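Long-range contact in lamina-associated polypeptide 2 isoforms alpha/zeta (Mus musculus, PDB 2V0X), which forms a dimer through its C-terminal coiled-coil domain and, as a component of the nuclear lamina, probably associates with A-type lamins and chromatin: residues Gln49-Leu54 against Ser187-Arg192. The protein carries 2 engineered substitutions. Numbering follows the deposited sequence.
Sequences QIDRQL and STMGRR
One face of the Arg-192 guanidinium receives the methyl tip of Ile-50, with CD1 of Ile-50 3.8 Å from NH1 of Arg-192. Its N-H groups bond to backbone carbonyls, NE to Leu-219 O and NH1 to the oxygens of Thr-210 and Ala-212; these three bonds to the chain after helix 152-196 hold the group in place. The selenium of Met-189, a selenomethionine, lies over one face of the Asp-51 carboxylate, 3.6 Å from both CG and OD2; the same OD2 forms a salt bridge with Arg-112 of helix 100-146. Residues 49-54, in the loop after helix 35-46, lie across the long antiparallel helices 100-146 and 152-196, the coiled-coil core of the dimerization domain, while Ser-187 and Arg-191 bond to the second subunit. Ile-50 carries CG1 in the crowded position between its backbone N and carbonyl carbon (chi1 63°), and an extended chi2 drives CD1 onto the helix, 3.7 Å from CB of Met-189. The Met-189 chain leaves with CG anti to its backbone N, crosses Ile-50 obliquely and bends at chi3 (90°) beside Asp-51. Within the loop, Gln-49 NE2 donates a bent bond (132°) to Asp-51 O at 2.8 Å, from above the carbonyl plane.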
ATOM      1  N   GLN B  49     -13.043 -12.372  -2.070  1.00 41.97           N
ATOM      2  CA  GLN B  49     -12.736 -12.749  -3.445  1.00 41.49           C
ATOM      3  C   GLN B  49     -11.355 -12.146  -3.721  1.00 39.44           C
ATOM      4  O   GLN B  49     -11.264 -11.024  -4.192  1.00 40.56           O
ATOM      5  CB  GLN B  49     -13.802 -12.138  -4.364  1.00 48.20           C
ATOM      6  CG  GLN B  49     -14.269 -13.026  -5.508  1.00 64.14           C
ATOM      7  CD  GLN B  49     -13.309 -13.043  -6.671  1.00 87.68           C
ATOM      8  OE1 GLN B  49     -13.425 -12.237  -7.593  1.00 89.08           O
ATOM      9  NE2 GLN B  49     -12.362 -13.970  -6.645  1.00106.97           N
ATOM     10  N   ILE B  50     -10.284 -12.875  -3.396  1.00 35.97           N
ATOM     11  CA  ILE B  50      -8.933 -12.337  -3.588  1.00 37.35           C
ATOM     12  C   ILE B  50      -8.466 -12.278  -5.037  1.00 42.45           C
ATOM     13  O   ILE B  50      -7.557 -11.517  -5.358  1.00 43.70           O
ATOM     14  CB  ILE B  50      -7.860 -13.060  -2.729  1.00 34.79           C
ATOM     15  CG1 ILE B  50      -7.731 -14.536  -3.130  1.00 39.70           C
ATOM     16  CG2 ILE B  50      -8.185 -12.909  -1.253  1.00 32.01           C
ATOM     17  CD1 ILE B  50      -6.641 -15.282  -2.359  1.00 36.60           C
ATOM     18  N   ASP B  51      -9.084 -13.086  -5.898  1.00 45.92           N
ATOM     19  CA  ASP B  51      -8.745 -13.120  -7.322  1.00 46.09           C
ATOM     20  C   ASP B  51      -9.742 -12.200  -8.025  1.00 44.92           C
ATOM     21  O   ASP B  51     -10.791 -12.654  -8.498  1.00 41.63           O
ATOM     22  CB  ASP B  51      -8.873 -14.557  -7.862  1.00 48.57           C
ATOM     23  CG  ASP B  51      -8.327 -14.719  -9.280  1.00 55.04           C
ATOM     24  OD1 ASP B  51      -8.411 -15.846  -9.814  1.00 64.63           O
ATOM     25  OD2 ASP B  51      -7.802 -13.752  -9.863  1.00 46.75           O
ATOM     26  N   ARG B  52      -9.418 -10.914  -8.072  1.00 48.02           N
ATOM     27  CA  ARG B  52     -10.291  -9.922  -8.694  1.00 51.79           C
ATOM     28  C   ARG B  52      -9.520  -8.677  -9.135  1.00 50.02           C
ATOM     29  O   ARG B  52      -8.476  -8.340  -8.579  1.00 50.62           O
ATOM     30  CB  ARG B  52     -11.433  -9.544  -7.731  1.00 60.07           C
ATOM     31  CG  ARG B  52     -12.068  -8.168  -7.964  1.00 70.33           C
ATOM     32  CD  ARG B  52     -13.451  -8.030  -7.317  1.00 66.48           C
ATOM     33  NE  ARG B  52     -13.551  -8.666  -6.001  1.00 61.52           N
ATOM     34  CZ  ARG B  52     -12.957  -8.232  -4.892  1.00 57.71           C
ATOM     35  NH1 ARG B  52     -12.196  -7.141  -4.910  1.00 45.11           N
ATOM     36  NH2 ARG B  52     -13.136  -8.892  -3.752  1.00 61.20           N
ATOM     37  N   GLN B  53     -10.028  -8.038 -10.177  1.00 48.93           N
ATOM     38  CA  GLN B  53      -9.430  -6.837 -10.739  1.00 48.90           C
ATOM     39  C   GLN B  53      -9.477  -5.701  -9.719  1.00 47.69           C
ATOM     40  O   GLN B  53     -10.441  -5.569  -8.968  1.00 49.73           O
ATOM     41  CB  GLN B  53     -10.198  -6.447 -12.001  1.00 50.90           C
ATOM     42  CG  GLN B  53      -9.527  -5.426 -12.872  1.00 56.72           C
ATOM     43  CD  GLN B  53     -10.113  -5.416 -14.265  1.00 59.83           C
ATOM     44  OE1 GLN B  53      -9.421  -5.703 -15.245  1.00 64.46           O
ATOM     45  NE2 GLN B  53     -11.405  -5.135 -14.359  1.00 64.99           N
ATOM     46  N   LEU B  54      -8.446  -4.870  -9.724  1.00 43.89           N
ATOM     47  CA  LEU B  54      -8.350  -3.749  -8.799  1.00 43.63           C
ATOM     48  C   LEU B  54      -9.165  -2.517  -9.187  1.00 41.41           C
ATOM     49  O   LEU B  54      -9.218  -2.151 -10.358  1.00 42.11           O
ATOM     50  CB  LEU B  54      -6.886  -3.339  -8.668  1.00 45.37           C
ATOM     51  CG  LEU B  54      -5.965  -4.431  -8.113  1.00 49.36           C
ATOM     52  CD1 LEU B  54      -4.523  -3.993  -8.193  1.00 50.80           C
ATOM     53  CD2 LEU B  54      -6.361  -4.741  -6.698  1.00 49.45           C
ATOM     54  N   SER B 187      -1.110 -10.986  -2.841  1.00 27.74           N
ATOM     55  CA  SER B 187       0.082 -11.646  -2.340  1.00 28.36           C
ATOM     56  C   SER B 187      -0.295 -13.073  -1.893  1.00 30.61           C
ATOM     57  O   SER B 187       0.367 -14.046  -2.251  1.00 31.33           O
ATOM     58  CB  SER B 187       0.657 -10.862  -1.158  1.00 29.65           C
ATOM     59  OG  SER B 187       1.526 -11.675  -0.380  1.00 38.42           O
ATOM     60  N   THR B 188      -1.388 -13.173  -1.144  1.00 31.71           N
ATOM     61  CA  THR B 188      -1.892 -14.439  -0.638  1.00 27.44           C
ATOM     62  C   THR B 188      -2.288 -15.379  -1.787  1.00 31.39           C
ATOM     63  O   THR B 188      -1.997 -16.562  -1.736  1.00 32.84           O
ATOM     64  CB  THR B 188      -3.064 -14.181   0.332  1.00 25.41           C
ATOM     65  OG1 THR B 188      -2.583 -13.366   1.413  1.00 25.39           O
ATOM     66  CG2 THR B 188      -3.646 -15.475   0.887  1.00 23.40           C
HETATM   67  N   MSE B 189      -2.916 -14.844  -2.832  1.00 35.17           N
HETATM   68  CA  MSE B 189      -3.288 -15.657  -3.987  1.00 40.86           C
HETATM   69  C   MSE B 189      -2.009 -16.250  -4.626  1.00 36.82           C
HETATM   70  O   MSE B 189      -1.910 -17.454  -4.878  1.00 34.26           O
HETATM   71  CB  MSE B 189      -4.044 -14.813  -5.015  1.00 47.50           C
HETATM   72  CG  MSE B 189      -4.498 -15.613  -6.243  1.00 58.02           C
HETATM   73 SE   MSE B 189      -5.022 -14.520  -7.771  1.00 69.09          SE
HETATM   74  CE  MSE B 189      -3.301 -14.404  -8.639  1.00 68.36           C
ATOM     75  N   GLY B 190      -1.019 -15.397  -4.849  1.00 31.66           N
ATOM     76  CA  GLY B 190       0.222 -15.857  -5.428  1.00 26.68           C
ATOM     77  C   GLY B 190       0.830 -16.988  -4.614  1.00 28.67           C
ATOM     78  O   GLY B 190       1.234 -18.014  -5.175  1.00 34.54           O
ATOM     79  N   ARG B 191       0.852 -16.827  -3.292  1.00 25.75           N
ATOM     80  CA  ARG B 191       1.429 -17.837  -2.408  1.00 26.42           C
ATOM     81  C   ARG B 191       0.617 -19.122  -2.328  1.00 27.22           C
ATOM     82  O   ARG B 191       1.187 -20.186  -2.093  1.00 28.87           O
ATOM     83  CB  ARG B 191       1.717 -17.262  -1.005  1.00 27.45           C
ATOM     84  CG  ARG B 191       2.804 -16.175  -1.006  1.00 25.38           C
ATOM     85  CD  ARG B 191       2.999 -15.545   0.373  1.00 34.05           C
ATOM     86  NE  ARG B 191       3.551 -16.480   1.351  1.00 38.44           N
ATOM     87  CZ  ARG B 191       3.037 -16.700   2.557  1.00 36.48           C
ATOM     88  NH1 ARG B 191       1.944 -16.060   2.944  1.00 27.44           N
ATOM     89  NH2 ARG B 191       3.643 -17.532   3.398  1.00 23.92           N
ATOM     90  N   ARG B 192      -0.700 -19.034  -2.482  1.00 26.64           N
ATOM     91  CA  ARG B 192      -1.516 -20.249  -2.481  1.00 26.15           C
ATOM     92  C   ARG B 192      -1.084 -21.124  -3.677  1.00 28.74           C
ATOM     93  O   ARG B 192      -0.807 -22.311  -3.516  1.00 29.16           O
ATOM     94  CB  ARG B 192      -2.998 -19.915  -2.567  1.00 24.45           C
ATOM     95  CG  ARG B 192      -3.591 -19.468  -1.247  1.00 23.71           C
ATOM     96  CD  ARG B 192      -5.049 -19.177  -1.423  1.00 23.71           C
ATOM     97  NE  ARG B 192      -5.682 -18.887  -0.142  1.00 26.20           N
ATOM     98  CZ  ARG B 192      -6.976 -18.632  -0.003  1.00 27.14           C
ATOM     99  NH1 ARG B 192      -7.755 -18.641  -1.067  1.00 29.03           N
ATOM    100  NH2 ARG B 192      -7.485 -18.346   1.189  1.00 29.71           N
TER